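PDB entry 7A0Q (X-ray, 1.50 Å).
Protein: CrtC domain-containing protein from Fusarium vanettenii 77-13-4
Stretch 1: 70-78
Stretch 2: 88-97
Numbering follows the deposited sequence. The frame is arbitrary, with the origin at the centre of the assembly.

Stretch 1, residues 70-78: NEQYVVLAH
Stretch 2, residues 88-97: FRASTLNLET

How are the two strands paired where stretch 2 begins? Strands 72-78 and 88-94 run antiparallel, at 178° and 4.6 Å between axes, both with extended backbones (phi about -85 to -158°, psi about 118 to 159°); the two stretches bury 764 Å² in all. Phe 88 (chi1 t, chi2 81°) points its CB away overall, yet its ring end returns, placing CZ 3.8 Å from Ala 77 CB. Arg 89 pairs with His 78: Arg 89 N donates to His 78 O at 2.8 Å, and His 78 N to Arg 89 O at 2.9 Å. Arg 89 (p, t, t) also carries NE to 2.9 Å from His 78 ND1, a hydrogen bond in which the guanidinium and imidazole (chi1 t, chi2 -138°) meet edge to edge. Arginine suits the place because its NE-H can donate to the unprotonated ND1, while NH1 is hydrogen-bonded elsewhere in the structure.

What sets the register through the middle? The small Ala 90 and Ala 77 form a close non-hydrogen-bonded pair, CA to CA 4.4 Å; their methyls lie on the same face as Val 75 and Thr 92. Ser 91 then pairs with Leu 76: Leu 76 N donates to Ser 91 O at 2.9 Å, and Ser 91 N to Leu 76 O at 3.1 Å. Ser 91 (p) brings OG 3.3 Å from Leu 76 CD2 (chi1 m, chi2 p), and water 3 joins Ser 91 OG (2.7 Å) to Val 74 O (2.9 Å).

How does the ladder continue from Thr 92? Thr 92 (p) opposes Val 75 (t), both buried, with Thr 92 CG2 4.2 Å from Val 75 CG2. Leu 93 (t, p) sits on the other face, with Val 74 (t). Val 74 N donates to Leu 93 O at 3.0 Å and Leu 93 N to Val 74 O at 2.9 Å.

What closes the contact where the strand ends? Asn 94 (t, chi2 -42°) pairs with Tyr 73, CA to CA 4.7 Å. Tyr 73 (m, chi2 85°) donates OH to Glu 71 OE1 at a very short 2.5 Å, and water 1 links that OE1 (2.7 Å), Asn 94 ND2 (3.1 Å) and Glu 96 OE2 (2.9 Å). Asn 94 OD1 accepts from Glu 96 N at 2.7 Å and Thr 97 N at 3.1 Å, the two residues that follow Leu 95. Leu 95 (m, t; phi/psi -76/-16), first past the strand, donates N to Gln 72 O at 3.0 Å. Apolar leucine suits this buried place: its CB points toward stretch 1, and its CD2 lies 4.2 Å from Val 74 CG2.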

# COMPACT_ATOMS: atom_id res chain seq x y z
N ASN A 70 -15.72 15.47 9.59
CA ASN A 70 -14.37 15.93 9.93
C ASN A 70 -13.56 14.93 10.76
O ASN A 70 -12.62 15.32 11.45
CB ASN A 70 -14.40 17.28 10.65
CG ASN A 70 -13.12 18.07 10.49
OD1 ASN A 70 -12.47 18.01 9.44
ND2 ASN A 70 -12.75 18.81 11.52
N GLU A 71 -13.89 13.64 10.69
CA GLU A 71 -13.06 12.61 11.31
C GLU A 71 -12.10 12.03 10.27
O GLU A 71 -12.43 11.96 9.09
CB GLU A 71 -13.91 11.47 11.88
CG GLU A 71 -15.00 11.90 12.85
CD GLU A 71 -15.80 10.70 13.33
OE1 GLU A 71 -15.20 9.76 13.88
OE2 GLU A 71 -17.04 10.70 13.14
N GLN A 72 -10.93 11.61 10.73
CA GLN A 72 -9.94 11.04 9.82
C GLN A 72 -9.65 9.59 10.15
O GLN A 72 -9.53 9.20 11.32
CB GLN A 72 -8.66 11.87 9.82
CG GLN A 72 -8.88 13.23 9.19
CD GLN A 72 -7.60 13.95 8.87
OE1 GLN A 72 -6.67 13.97 9.67
NE2 GLN A 72 -7.55 14.57 7.70
N TYR A 73 -9.51 8.78 9.10
CA TYR A 73 -9.27 7.35 9.22
C TYR A 73 -8.28 6.94 8.15
O TYR A 73 -8.15 7.60 7.11
CB TYR A 73 -10.55 6.53 9.04
CG TYR A 73 -11.60 6.79 10.10
CD1 TYR A 73 -12.48 7.86 9.98
CD2 TYR A 73 -11.70 5.98 11.23
CE1 TYR A 73 -13.44 8.11 10.95
CE2 TYR A 73 -12.66 6.23 12.21
CZ TYR A 73 -13.52 7.29 12.06
OH TYR A 73 -14.48 7.55 13.01
N VAL A 74 -7.58 5.84 8.40
CA VAL A 74 -6.82 5.15 7.36
C VAL A 74 -7.42 3.76 7.23
O VAL A 74 -7.55 3.04 8.23
CB VAL A 74 -5.31 5.09 7.69
CG1 VAL A 74 -4.59 4.21 6.68
CG2 VAL A 74 -4.72 6.50 7.68
N VAL A 75 -7.84 3.40 6.02
CA VAL A 75 -8.55 2.15 5.78
C VAL A 75 -7.76 1.33 4.77
O VAL A 75 -7.43 1.82 3.68
CB VAL A 75 -9.98 2.40 5.27
CG1 VAL A 75 -10.65 1.07 4.97
CG2 VAL A 75 -10.77 3.16 6.32
N LEU A 76 -7.49 0.08 5.11
CA LEU A 76 -6.71 -0.83 4.28
C LEU A 76 -7.59 -1.95 3.74
O LEU A 76 -8.43 -2.47 4.47
CB LEU A 76 -5.58 -1.44 5.10
CG LEU A 76 -4.25 -0.70 5.18
CD1 LEU A 76 -4.40 0.80 5.38
CD2 LEU A 76 -3.50 -1.31 6.33
N ALA A 77 -7.38 -2.31 2.48
CA ALA A 77 -8.02 -3.47 1.88
C ALA A 77 -6.98 -4.21 1.05
O ALA A 77 -6.22 -3.57 0.32
CB ALA A 77 -9.20 -3.09 1.00
N HIS A 78 -6.97 -5.54 1.13
CA HIS A 78 -5.95 -6.30 0.41
C HIS A 78 -6.47 -7.69 0.07
O HIS A 78 -6.91 -8.41 0.97
CB HIS A 78 -4.69 -6.42 1.26
CG HIS A 78 -3.62 -7.25 0.64
ND1 HIS A 78 -2.87 -8.15 1.37
CD2 HIS A 78 -3.17 -7.33 -0.64
CE1 HIS A 78 -2.00 -8.74 0.57
NE2 HIS A 78 -2.17 -8.27 -0.66
N PHE A 88 -8.56 -12.26 1.86
CA PHE A 88 -8.84 -10.83 1.92
C PHE A 88 -8.59 -10.38 3.34
O PHE A 88 -8.97 -11.07 4.30
CB PHE A 88 -10.29 -10.52 1.51
CG PHE A 88 -10.61 -9.04 1.49
CD1 PHE A 88 -10.27 -8.25 0.40
CD2 PHE A 88 -11.27 -8.45 2.57
CE1 PHE A 88 -10.58 -6.88 0.39
CE2 PHE A 88 -11.59 -7.10 2.56
CZ PHE A 88 -11.24 -6.31 1.47
N ARG A 89 -7.95 -9.23 3.49
CA ARG A 89 -7.72 -8.66 4.81
C ARG A 89 -7.93 -7.16 4.75
O ARG A 89 -7.80 -6.53 3.69
CB ARG A 89 -6.31 -9.03 5.35
CG ARG A 89 -5.15 -8.59 4.47
CD ARG A 89 -3.85 -9.20 4.98
NE ARG A 89 -2.70 -8.75 4.21
CZ ARG A 89 -1.45 -9.11 4.46
NH1 ARG A 89 -1.19 -9.94 5.47
NH2 ARG A 89 -0.45 -8.64 3.71
N ALA A 90 -8.31 -6.58 5.89
CA ALA A 90 -8.68 -5.17 5.91
C ALA A 90 -8.54 -4.64 7.32
O ALA A 90 -8.62 -5.40 8.29
CB ALA A 90 -10.12 -4.96 5.41
N SER A 91 -8.38 -3.32 7.42
CA SER A 91 -8.28 -2.69 8.73
C SER A 91 -8.79 -1.26 8.66
O SER A 91 -8.88 -0.66 7.59
CB SER A 91 -6.83 -2.70 9.26
OG SER A 91 -5.98 -1.86 8.48
N THR A 92 -9.15 -0.73 9.83
CA THR A 92 -9.48 0.68 9.98
C THR A 92 -8.72 1.24 11.16
O THR A 92 -8.54 0.55 12.17
CB THR A 92 -10.98 0.90 10.19
OG1 THR A 92 -11.35 0.35 11.46
CG2 THR A 92 -11.80 0.24 9.09
N LEU A 93 -8.26 2.48 11.03
CA LEU A 93 -7.56 3.18 12.09
C LEU A 93 -8.20 4.55 12.25
O LEU A 93 -8.27 5.32 11.28
CB LEU A 93 -6.06 3.33 11.78
CG LEU A 93 -5.23 4.12 12.80
CD1 LEU A 93 -5.15 3.38 14.13
CD2 LEU A 93 -3.84 4.45 12.25
N ASN A 94 -8.68 4.85 13.45
CA ASN A 94 -9.20 6.17 13.79
C ASN A 94 -8.03 7.05 14.22
O ASN A 94 -7.37 6.76 15.22
CB ASN A 94 -10.24 6.05 14.91
CG ASN A 94 -10.87 7.40 15.27
OD1 ASN A 94 -10.18 8.41 15.37
ND2 ASN A 94 -12.18 7.39 15.50
N LEU A 95 -7.77 8.13 13.47
CA LEU A 95 -6.59 8.93 13.74
C LEU A 95 -6.75 9.82 14.97
O LEU A 95 -5.74 10.31 15.49
CB LEU A 95 -6.25 9.79 12.52
CG LEU A 95 -5.85 9.00 11.27
CD1 LEU A 95 -5.32 9.95 10.19
CD2 LEU A 95 -4.82 7.93 11.60
N GLU A 96 -7.98 10.02 15.44
CA GLU A 96 -8.17 10.80 16.66
C GLU A 96 -7.93 9.96 17.91
O GLU A 96 -7.28 10.41 18.86
CB GLU A 96 -9.58 11.39 16.70
CG GLU A 96 -9.85 12.24 17.94
CD GLU A 96 -11.33 12.28 18.31
OE1 GLU A 96 -11.64 12.60 19.48
OE2 GLU A 96 -12.18 11.98 17.44
N THR A 97 -8.45 8.73 17.94
CA THR A 97 -8.48 7.92 19.14
C THR A 97 -7.51 6.75 19.12
O THR A 97 -7.34 6.11 20.17
CB THR A 97 -9.89 7.37 19.37
OG1 THR A 97 -10.19 6.41 18.34
CG2 THR A 97 -10.91 8.49 19.32
O HOH W 1 -13.78 9.98 16.13
O HOH W 2 -10.73 10.70 13.66
O HOH W 3 -5.98 0.74 9.08